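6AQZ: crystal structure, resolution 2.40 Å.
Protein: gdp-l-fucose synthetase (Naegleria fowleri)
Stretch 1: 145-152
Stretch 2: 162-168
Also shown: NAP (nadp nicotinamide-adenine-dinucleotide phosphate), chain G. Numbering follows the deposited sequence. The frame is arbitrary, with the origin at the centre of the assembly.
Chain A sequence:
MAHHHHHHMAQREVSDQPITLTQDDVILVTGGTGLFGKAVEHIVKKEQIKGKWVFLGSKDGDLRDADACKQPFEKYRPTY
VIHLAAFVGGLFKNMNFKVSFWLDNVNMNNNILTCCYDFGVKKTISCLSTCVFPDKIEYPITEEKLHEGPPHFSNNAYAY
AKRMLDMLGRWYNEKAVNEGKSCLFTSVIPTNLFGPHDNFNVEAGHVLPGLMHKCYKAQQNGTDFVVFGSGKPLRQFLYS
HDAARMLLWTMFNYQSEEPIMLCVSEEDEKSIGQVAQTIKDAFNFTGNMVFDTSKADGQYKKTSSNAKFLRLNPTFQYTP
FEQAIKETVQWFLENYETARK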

# COMPACT_ATOMS: atom_id res chain seq x y z
N LYS A 145 8.66 -3.69 13.63
CA LYS A 145 9.23 -4.22 12.39
C LYS A 145 8.22 -4.36 11.25
O LYS A 145 8.60 -4.78 10.16
CB LYS A 145 9.86 -5.57 12.69
CG LYS A 145 11.05 -5.45 13.61
CD LYS A 145 11.39 -6.80 14.20
CE LYS A 145 12.87 -6.93 14.48
NZ LYS A 145 13.12 -8.25 15.08
N LEU A 146 6.98 -3.93 11.47
CA LEU A 146 5.90 -4.12 10.50
C LEU A 146 6.25 -3.69 9.07
O LEU A 146 5.93 -4.40 8.11
CB LEU A 146 4.66 -3.38 11.00
CG LEU A 146 3.44 -3.40 10.08
CD1 LEU A 146 2.96 -4.84 9.83
CD2 LEU A 146 2.34 -2.59 10.71
N HIS A 147 6.91 -2.53 8.88
CA HIS A 147 7.14 -2.00 7.54
C HIS A 147 8.59 -2.11 7.09
O HIS A 147 8.97 -1.51 6.08
CB HIS A 147 6.71 -0.53 7.45
CG HIS A 147 5.28 -0.29 7.84
ND1 HIS A 147 4.23 -0.52 6.98
CD2 HIS A 147 4.73 0.16 8.99
CE1 HIS A 147 3.09 -0.24 7.58
NE2 HIS A 147 3.36 0.17 8.81
N GLU A 148 9.41 -2.87 7.80
CA GLU A 148 10.84 -2.92 7.53
C GLU A 148 11.15 -3.98 6.47
O GLU A 148 11.92 -4.92 6.68
CB GLU A 148 11.60 -3.21 8.82
CG GLU A 148 11.41 -2.13 9.89
CD GLU A 148 11.85 -0.74 9.46
OE1 GLU A 148 12.89 -0.61 8.78
OE2 GLU A 148 11.12 0.23 9.77
N GLY A 149 10.52 -3.84 5.30
CA GLY A 149 10.77 -4.75 4.21
C GLY A 149 9.53 -5.43 3.68
O GLY A 149 8.46 -5.42 4.30
N PRO A 150 9.65 -6.05 2.51
CA PRO A 150 8.47 -6.58 1.85
C PRO A 150 7.98 -7.84 2.54
O PRO A 150 8.78 -8.62 3.09
CB PRO A 150 8.97 -6.89 0.43
CG PRO A 150 10.42 -7.14 0.60
CD PRO A 150 10.88 -6.25 1.72
N PRO A 151 6.68 -8.09 2.53
CA PRO A 151 6.17 -9.34 3.12
C PRO A 151 6.46 -10.55 2.24
O PRO A 151 7.02 -10.41 1.15
CB PRO A 151 4.67 -9.07 3.25
CG PRO A 151 4.38 -8.14 2.09
CD PRO A 151 5.61 -7.26 1.96
N HIS A 152 6.11 -11.74 2.71
CA HIS A 152 6.29 -12.92 1.89
C HIS A 152 5.45 -12.81 0.63
O HIS A 152 4.38 -12.20 0.61
CB HIS A 152 5.92 -14.19 2.65
CG HIS A 152 6.30 -15.44 1.92
ND1 HIS A 152 5.42 -16.14 1.12
CD2 HIS A 152 7.47 -16.13 1.87
CE1 HIS A 152 6.02 -17.20 0.61
NE2 HIS A 152 7.27 -17.21 1.05
N LYS A 162 -3.16 -4.86 4.71
CA LYS A 162 -3.12 -4.70 6.16
C LYS A 162 -2.13 -3.60 6.56
O LYS A 162 -2.42 -2.78 7.45
CB LYS A 162 -2.76 -6.02 6.85
CG LYS A 162 -3.84 -7.06 6.81
CD LYS A 162 -5.12 -6.54 7.40
CE LYS A 162 -6.09 -7.68 7.87
NZ LYS A 162 -7.39 -7.00 8.33
N ARG A 163 -0.96 -3.56 5.92
CA ARG A 163 -0.01 -2.49 6.18
C ARG A 163 -0.60 -1.11 5.92
O ARG A 163 -0.36 -0.17 6.69
CB ARG A 163 1.26 -2.69 5.34
CG ARG A 163 1.97 -3.96 5.70
CD ARG A 163 3.31 -3.93 5.13
NE ARG A 163 4.07 -5.13 5.43
CZ ARG A 163 5.36 -5.24 5.17
NH1 ARG A 163 5.99 -4.19 4.64
NH2 ARG A 163 6.01 -6.36 5.45
N MET A 164 -1.34 -0.96 4.81
CA MET A 164 -1.94 0.33 4.48
C MET A 164 -3.13 0.67 5.37
O MET A 164 -3.47 1.86 5.51
CB MET A 164 -2.31 0.34 3.00
CG MET A 164 -1.08 0.24 2.06
SD MET A 164 0.21 1.48 2.45
CE MET A 164 1.50 0.48 3.19
N LEU A 165 -3.76 -0.33 6.01
CA LEU A 165 -4.74 -0.06 7.06
C LEU A 165 -4.08 0.57 8.28
O LEU A 165 -4.60 1.53 8.86
CB LEU A 165 -5.49 -1.36 7.42
CG LEU A 165 -6.34 -1.53 8.70
CD1 LEU A 165 -7.44 -0.49 8.79
CD2 LEU A 165 -6.99 -2.95 8.73
N ASP A 166 -2.92 0.04 8.67
CA ASP A 166 -2.14 0.65 9.73
C ASP A 166 -1.73 2.08 9.37
O ASP A 166 -1.89 3.00 10.19
CB ASP A 166 -0.92 -0.21 10.04
CG ASP A 166 0.10 0.51 10.95
OD1 ASP A 166 -0.26 0.82 12.09
OD2 ASP A 166 1.25 0.76 10.52
N MET A 167 -1.21 2.28 8.14
CA MET A 167 -0.77 3.63 7.75
C MET A 167 -1.95 4.59 7.69
O MET A 167 -1.86 5.71 8.19
CB MET A 167 -0.05 3.64 6.40
CG MET A 167 1.34 3.02 6.37
SD MET A 167 2.44 3.66 7.67
CE MET A 167 2.46 5.43 7.32
N LEU A 168 -3.08 4.15 7.13
CA LEU A 168 -4.22 5.06 7.02
C LEU A 168 -4.67 5.54 8.39
O LEU A 168 -5.07 6.71 8.53
CB LEU A 168 -5.37 4.37 6.28
CG LEU A 168 -6.56 5.32 6.08
CD1 LEU A 168 -6.13 6.64 5.42
CD2 LEU A 168 -7.69 4.64 5.29
PA NAP G . -13.85 -14.51 9.58
O1A NAP G . -13.59 -15.01 8.19
O2A NAP G . -14.15 -15.46 10.71
O5B NAP G . -15.07 -13.39 9.59
C5B NAP G . -14.63 -12.31 8.83
C4B NAP G . -15.74 -11.24 8.92
O4B NAP G . -15.61 -10.26 7.85
C3B NAP G . -17.19 -11.88 8.85
O3B NAP G . -18.06 -11.19 9.70
C2B NAP G . -17.62 -11.52 7.42
O2B NAP G . -18.93 -11.28 7.28
C1B NAP G . -16.93 -10.09 7.34
N9A NAP G . -16.86 -9.59 5.97
C8A NAP G . -16.06 -10.07 4.95
N7A NAP G . -16.22 -9.39 3.79
C5A NAP G . -17.18 -8.43 4.09
C6A NAP G . -17.76 -7.44 3.31
N6A NAP G . -17.38 -7.28 1.98
N1A NAP G . -18.67 -6.58 3.83
C2A NAP G . -18.97 -6.80 5.14
N3A NAP G . -18.51 -7.72 6.02
C4A NAP G . -17.58 -8.53 5.45
O3 NAP G . -12.43 -13.69 9.85
PN NAP G . -11.96 -13.70 11.37
O1N NAP G . -12.97 -13.21 12.32
O2N NAP G . -11.02 -14.85 11.69
O5D NAP G . -10.79 -12.40 11.42
C5D NAP G . -11.37 -11.16 11.45
C4D NAP G . -10.20 -10.21 11.59
O4D NAP G . -9.20 -10.87 12.37
C3D NAP G . -9.57 -10.00 10.13
O3D NAP G . -9.22 -8.66 9.97
C2D NAP G . -8.33 -10.92 10.15
O2D NAP G . -7.25 -10.44 9.46
C1D NAP G . -7.96 -10.87 11.67
N1N NAP G . -7.10 -12.03 12.03
C2N NAP G . -7.60 -13.33 12.14
C3N NAP G . -6.76 -14.38 12.44
C7N NAP G . -7.32 -15.77 12.54
O7N NAP G . -6.60 -16.77 12.72
N7N NAP G . -8.70 -15.96 12.41
C4N NAP G . -5.31 -14.20 12.66
C5N NAP G . -4.86 -12.78 12.51
C6N NAP G . -5.72 -11.80 12.22
P2B NAP G . -19.99 -12.74 6.86
O1X NAP G . -19.87 -13.51 8.13
O2X NAP G . -21.32 -12.02 6.61
O3X NAP G . -19.26 -13.26 5.66
O HOH W 1 4.84 -1.36 4.33

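How does one arginine reach across to the loop? Arg-163 leaves the helix with its CA-to-CB bond sideways to stretch 1, but chi1 is m (-63°) and chi2 and chi3 are both t (-166° and -180°), so the chain runs out almost fully extended and delivers its guanidinium among the loop carbonyls. There both terminal nitrogens donate to the same acceptor: NH1 of Arg-163 lies 2.8 Å from O of Gly-149, and NH2 of Arg-163 lies 2.9 Å from that oxygen. The N-H...O angles, 144° and 140°, are bent because one oxygen serves two donors near the plane of the group. No other residue of the two stretches loses as much surface to its partner.

What lies above and below that flat cation? Over one face sits the ring of Pro-151, its CD 3.6 Å from NH2 of Arg-163; over the opposite face is the carbonyl of Leu-146, whose O is 3.1 Å from CZ of Arg-163. That oxygen is close to the guanidinium nitrogens too, but the angles are poor for hydrogen bonding, and the contact is better read as a carbonyl dipole resting on a positively charged plane. Gly-149 suits its place because of its backbone: at phi/psi 124/166, a CB would be jammed against the carbonyl O of the preceding residue and crowded by CD of Pro-150.

Why does His-147 turn its ring to the helix? A type I turn from Lys-145 to Glu-148, closed by a hydrogen bond from N of Glu-148 to O of Lys-145 (3.1 Å), carries the histidine at its third position. Its CA-to-CB bond is sideways, yet chi1 m (-57°) and chi2 -80° bring the ring edge to the helix, where NE2 of His-147 donates to OD2 of Asp-166 at 2.8 Å and a nearly straight 168°. Asp-166 meets it with CB pointing toward the loop and chi1 t (168°). On the ring's other nitrogen, a water lies 2.8 Å from ND1 of His-147 and accepts from NH1 of Arg-163 at 3.1 Å, linking the two polar contacts.

What packs around these polar groups? Leu-146, with chi1 t and chi2 p, brings CD1 to 4.3 Å from CG of Arg-163 and CD2 to 3.5 Å from OD2 of Asp-166, so its two methyls cover the arginine's aliphatic stem and the carboxylate. Met-167, all m, sets SD 4.2 Å from the centroid of the His-147 ring in an oblique sulfur-aromatic contact. Together the two stretches bury 370 Å².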